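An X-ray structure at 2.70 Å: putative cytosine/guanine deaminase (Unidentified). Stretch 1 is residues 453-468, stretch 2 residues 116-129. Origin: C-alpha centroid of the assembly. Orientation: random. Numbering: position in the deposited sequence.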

# COMPACT_ATOMS: atom_id res chain seq x y z
N VAL A 453 -1.50 -11.49 -12.95
CA VAL A 453 -1.84 -11.97 -11.63
C VAL A 453 -3.33 -12.24 -11.53
O VAL A 453 -3.75 -13.09 -10.76
CB VAL A 453 -1.44 -10.93 -10.57
CG1 VAL A 453 -1.84 -11.40 -9.17
CG2 VAL A 453 0.05 -10.69 -10.66
N VAL A 454 -4.10 -11.50 -12.32
CA VAL A 454 -5.55 -11.63 -12.34
C VAL A 454 -6.13 -11.75 -13.74
O VAL A 454 -5.74 -11.04 -14.67
CB VAL A 454 -6.23 -10.42 -11.65
CG1 VAL A 454 -7.73 -10.63 -11.63
CG2 VAL A 454 -5.70 -10.24 -10.23
N VAL A 455 -7.07 -12.67 -13.89
CA VAL A 455 -7.77 -12.88 -15.15
C VAL A 455 -9.25 -12.99 -14.78
O VAL A 455 -9.69 -14.00 -14.24
CB VAL A 455 -7.27 -14.16 -15.85
CG1 VAL A 455 -7.22 -15.30 -14.87
CG2 VAL A 455 -8.18 -14.51 -17.01
N ASP A 456 -9.99 -11.91 -15.08
CA ASP A 456 -11.42 -11.77 -14.77
C ASP A 456 -11.68 -12.16 -13.33
O ASP A 456 -12.29 -13.20 -13.05
CB ASP A 456 -12.28 -12.64 -15.68
CG ASP A 456 -12.05 -12.34 -17.14
OD1 ASP A 456 -12.19 -11.16 -17.56
OD2 ASP A 456 -11.73 -13.29 -17.87
N ASP A 457 -11.20 -11.31 -12.42
CA ASP A 457 -11.32 -11.48 -10.98
C ASP A 457 -10.81 -12.81 -10.45
O ASP A 457 -11.06 -13.14 -9.30
CB ASP A 457 -12.77 -11.31 -10.53
CG ASP A 457 -13.35 -9.97 -10.93
OD1 ASP A 457 -12.67 -8.94 -10.76
OD2 ASP A 457 -14.50 -9.95 -11.40
N LEU A 458 -10.11 -13.60 -11.26
CA LEU A 458 -9.61 -14.88 -10.77
C LEU A 458 -8.11 -14.89 -10.54
O LEU A 458 -7.33 -14.49 -11.41
CB LEU A 458 -9.99 -16.01 -11.72
CG LEU A 458 -11.50 -16.22 -11.87
CD1 LEU A 458 -11.75 -17.25 -12.98
CD2 LEU A 458 -12.11 -16.68 -10.55
N ILE A 459 -7.72 -15.37 -9.37
CA ILE A 459 -6.32 -15.46 -9.02
C ILE A 459 -5.95 -16.92 -8.84
O ILE A 459 -6.67 -17.70 -8.21
CB ILE A 459 -6.04 -14.71 -7.73
CG1 ILE A 459 -6.57 -13.28 -7.87
CG2 ILE A 459 -4.54 -14.69 -7.48
CD1 ILE A 459 -6.28 -12.41 -6.70
N GLU A 460 -4.82 -17.30 -9.42
CA GLU A 460 -4.36 -18.68 -9.34
C GLU A 460 -3.97 -19.03 -7.91
O GLU A 460 -3.13 -18.36 -7.29
CB GLU A 460 -3.17 -18.87 -10.28
CG GLU A 460 -3.22 -20.14 -11.09
CD GLU A 460 -2.47 -20.01 -12.41
OE1 GLU A 460 -1.29 -19.57 -12.38
OE2 GLU A 460 -3.06 -20.35 -13.47
N GLY A 461 -4.60 -20.08 -7.38
CA GLY A 461 -4.33 -20.51 -6.02
C GLY A 461 -5.40 -20.12 -5.02
O GLY A 461 -5.37 -20.55 -3.86
N VAL A 462 -6.37 -19.31 -5.44
CA VAL A 462 -7.41 -18.90 -4.51
C VAL A 462 -8.76 -19.52 -4.81
O VAL A 462 -9.22 -19.51 -5.94
CB VAL A 462 -7.60 -17.38 -4.49
CG1 VAL A 462 -6.28 -16.67 -4.22
CG2 VAL A 462 -8.21 -16.93 -5.81
N ASP A 463 -9.37 -20.04 -3.75
CA ASP A 463 -10.69 -20.66 -3.77
C ASP A 463 -11.47 -19.78 -2.79
O ASP A 463 -11.34 -19.92 -1.57
CB ASP A 463 -10.62 -22.09 -3.22
CG ASP A 463 -11.97 -22.78 -3.19
OD1 ASP A 463 -12.97 -22.14 -2.78
OD2 ASP A 463 -12.03 -23.97 -3.56
N ILE A 464 -12.26 -18.86 -3.33
CA ILE A 464 -13.03 -17.93 -2.51
C ILE A 464 -13.93 -18.59 -1.47
O ILE A 464 -13.91 -18.21 -0.30
CB ILE A 464 -13.85 -17.01 -3.41
CG1 ILE A 464 -12.91 -16.16 -4.27
CG2 ILE A 464 -14.75 -16.11 -2.57
CD1 ILE A 464 -13.63 -15.45 -5.38
N LYS A 465 -14.72 -19.58 -1.88
CA LYS A 465 -15.60 -20.23 -0.93
C LYS A 465 -14.81 -20.88 0.18
O LYS A 465 -15.19 -20.86 1.34
CB LYS A 465 -16.45 -21.28 -1.63
CG LYS A 465 -17.47 -20.70 -2.57
CD LYS A 465 -18.19 -21.81 -3.31
CE LYS A 465 -19.15 -21.25 -4.36
NZ LYS A 465 -19.78 -22.36 -5.12
N GLU A 466 -13.69 -21.47 -0.21
CA GLU A 466 -12.81 -22.14 0.73
C GLU A 466 -12.24 -21.13 1.71
O GLU A 466 -12.27 -21.33 2.92
CB GLU A 466 -11.69 -22.78 -0.05
CG GLU A 466 -11.02 -23.94 0.64
CD GLU A 466 -10.30 -24.80 -0.36
OE1 GLU A 466 -9.25 -24.35 -0.88
OE2 GLU A 466 -10.82 -25.90 -0.63
N LEU A 467 -11.69 -20.05 1.17
CA LEU A 467 -11.12 -19.01 2.00
C LEU A 467 -12.21 -18.45 2.90
O LEU A 467 -11.93 -17.99 4.01
CB LEU A 467 -10.56 -17.89 1.11
CG LEU A 467 -9.15 -17.40 1.45
CD1 LEU A 467 -8.90 -16.07 0.74
CD2 LEU A 467 -8.99 -17.24 2.95
N GLY A 468 -13.44 -18.48 2.42
CA GLY A 468 -14.54 -17.96 3.21
C GLY A 468 -14.78 -18.81 4.44
O GLY A 468 -14.85 -18.30 5.56
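Stretch 2 116-129: RLAARIGLIELARS

Stretch 2 is helical from Arg116 to Ala127 and leaves helical geometry at Arg128. It runs against the order of stretch 1: Ile121 lies nearest Leu467, Ile124 nearest Val462 and Arg128 nearest Asp457. Its axis meets that of the helix beginning at Ile464 at a signed crossing angle of -140°, with a closest approach of 11.8 Å. At that spacing the helices touch through side chains, chiefly that of Leu467. Leu467, which buries more surface than any other residue here, points toward stretch 2 and lodges among three helix residues: its CD2 lies 3.8 Å from Leu117 CD1 and 3.9 Å from Ile121 CG1, its CD1 4.1 Å from Ile124 CG1. The same Ile124 also serves the turn before the helix, with CD1 a tight 3.3 Å from Val462 CG1.

One helical turn earlier, extended Arg120 reaches the type II turn of Ile459 to Val462, placing NH2 2.8 Å from Gly461 O, near the guanidinium plane. One turn past Ile124, Arg128 starts sideways, but its end bends in, so that NH1 lies 3.7 Å from Ile464 CD1 and 3.6 Å from Asp457 O. Ile459 CD1 packs 3.9 Å from Ala127 CB. The rule is an apolar spine flanked by two arginines, each with its end close to a backbone carbonyl of stretch 1.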

# COMPACT_ATOMS: atom_id res chain seq x y z
N ARG A 116 -0.90 -16.06 9.00
CA ARG A 116 -0.84 -16.38 7.58
C ARG A 116 -2.18 -16.17 6.86
O ARG A 116 -2.21 -15.71 5.72
CB ARG A 116 -0.38 -17.83 7.43
CG ARG A 116 -0.03 -18.23 6.03
CD ARG A 116 1.17 -19.14 6.11
NE ARG A 116 2.16 -18.79 5.11
CZ ARG A 116 3.45 -19.07 5.23
NH1 ARG A 116 3.90 -19.70 6.31
NH2 ARG A 116 4.29 -18.73 4.26
N LEU A 117 -3.27 -16.52 7.54
CA LEU A 117 -4.60 -16.38 7.00
C LEU A 117 -4.99 -14.92 6.85
O LEU A 117 -5.49 -14.50 5.80
CB LEU A 117 -5.61 -17.08 7.90
CG LEU A 117 -7.04 -17.15 7.37
CD1 LEU A 117 -7.13 -18.11 6.19
CD2 LEU A 117 -7.95 -17.60 8.50
N ALA A 118 -4.77 -14.14 7.90
CA ALA A 118 -5.10 -12.72 7.89
C ALA A 118 -4.39 -12.00 6.75
O ALA A 118 -4.98 -11.17 6.06
CB ALA A 118 -4.72 -12.08 9.22
N ALA A 119 -3.12 -12.33 6.57
CA ALA A 119 -2.29 -11.73 5.54
C ALA A 119 -2.83 -12.12 4.18
O ALA A 119 -2.97 -11.27 3.30
CB ALA A 119 -0.86 -12.20 5.68
N ARG A 120 -3.13 -13.40 4.01
CA ARG A 120 -3.65 -13.86 2.73
C ARG A 120 -4.95 -13.12 2.40
O ARG A 120 -5.07 -12.54 1.33
CB ARG A 120 -3.88 -15.38 2.76
CG ARG A 120 -4.18 -15.97 1.38
CD ARG A 120 -3.94 -17.47 1.38
NE ARG A 120 -4.41 -18.14 0.16
CZ ARG A 120 -3.95 -17.90 -1.06
NH1 ARG A 120 -3.00 -17.00 -1.25
NH2 ARG A 120 -4.45 -18.56 -2.10
N ILE A 121 -5.89 -13.13 3.33
CA ILE A 121 -7.16 -12.44 3.14
C ILE A 121 -6.99 -10.99 2.67
O ILE A 121 -7.43 -10.63 1.59
CB ILE A 121 -7.99 -12.44 4.43
CG1 ILE A 121 -8.50 -13.85 4.73
CG2 ILE A 121 -9.14 -11.47 4.29
CD1 ILE A 121 -9.03 -14.06 6.16
N GLY A 122 -6.36 -10.17 3.50
CA GLY A 122 -6.18 -8.77 3.14
C GLY A 122 -5.42 -8.55 1.85
O GLY A 122 -5.64 -7.57 1.14
N LEU A 123 -4.50 -9.46 1.56
CA LEU A 123 -3.67 -9.38 0.37
C LEU A 123 -4.56 -9.70 -0.84
O LEU A 123 -4.50 -9.02 -1.87
CB LEU A 123 -2.53 -10.39 0.48
CG LEU A 123 -1.08 -9.99 0.20
CD1 LEU A 123 -0.74 -8.68 0.90
CD2 LEU A 123 -0.17 -11.12 0.67
N ILE A 124 -5.39 -10.72 -0.71
CA ILE A 124 -6.29 -11.13 -1.78
C ILE A 124 -7.30 -10.03 -2.11
O ILE A 124 -7.53 -9.73 -3.28
CB ILE A 124 -7.10 -12.39 -1.41
CG1 ILE A 124 -6.18 -13.59 -1.15
CG2 ILE A 124 -8.05 -12.71 -2.53
CD1 ILE A 124 -5.40 -14.04 -2.36
N GLU A 125 -7.93 -9.44 -1.09
CA GLU A 125 -8.91 -8.43 -1.38
C GLU A 125 -8.27 -7.17 -1.93
O GLU A 125 -8.92 -6.36 -2.59
CB GLU A 125 -9.81 -8.14 -0.16
CG GLU A 125 -9.14 -7.89 1.16
CD GLU A 125 -10.17 -7.68 2.30
OE1 GLU A 125 -11.04 -6.81 2.14
OE2 GLU A 125 -10.10 -8.38 3.36
N LEU A 126 -6.98 -7.05 -1.70
CA LEU A 126 -6.23 -5.89 -2.18
C LEU A 126 -5.87 -6.10 -3.65
O LEU A 126 -5.85 -5.16 -4.43
CB LEU A 126 -4.97 -5.72 -1.34
CG LEU A 126 -4.40 -4.35 -1.02
CD1 LEU A 126 -5.49 -3.32 -0.86
CD2 LEU A 126 -3.59 -4.48 0.24
N ALA A 127 -5.58 -7.35 -4.00
CA ALA A 127 -5.21 -7.67 -5.37
C ALA A 127 -6.40 -7.55 -6.31
O ALA A 127 -6.25 -7.15 -7.46
CB ALA A 127 -4.63 -9.08 -5.45
N ARG A 128 -7.59 -7.89 -5.82
CA ARG A 128 -8.76 -7.79 -6.68
C ARG A 128 -9.38 -6.40 -6.70
O ARG A 128 -10.50 -6.22 -7.18
CB ARG A 128 -9.80 -8.85 -6.32
CG ARG A 128 -9.86 -9.16 -4.87
CD ARG A 128 -10.67 -10.43 -4.64
NE ARG A 128 -12.10 -10.23 -4.82
CZ ARG A 128 -12.89 -11.04 -5.52
NH1 ARG A 128 -12.39 -12.10 -6.13
NH2 ARG A 128 -14.19 -10.80 -5.59
N SER A 129 -8.66 -5.42 -6.18
CA SER A 129 -9.11 -4.03 -6.19
C SER A 129 -8.12 -3.31 -7.10
O SER A 129 -8.09 -2.09 -7.18
CB SER A 129 -9.10 -3.42 -4.78
OG SER A 129 -7.81 -3.01 -4.38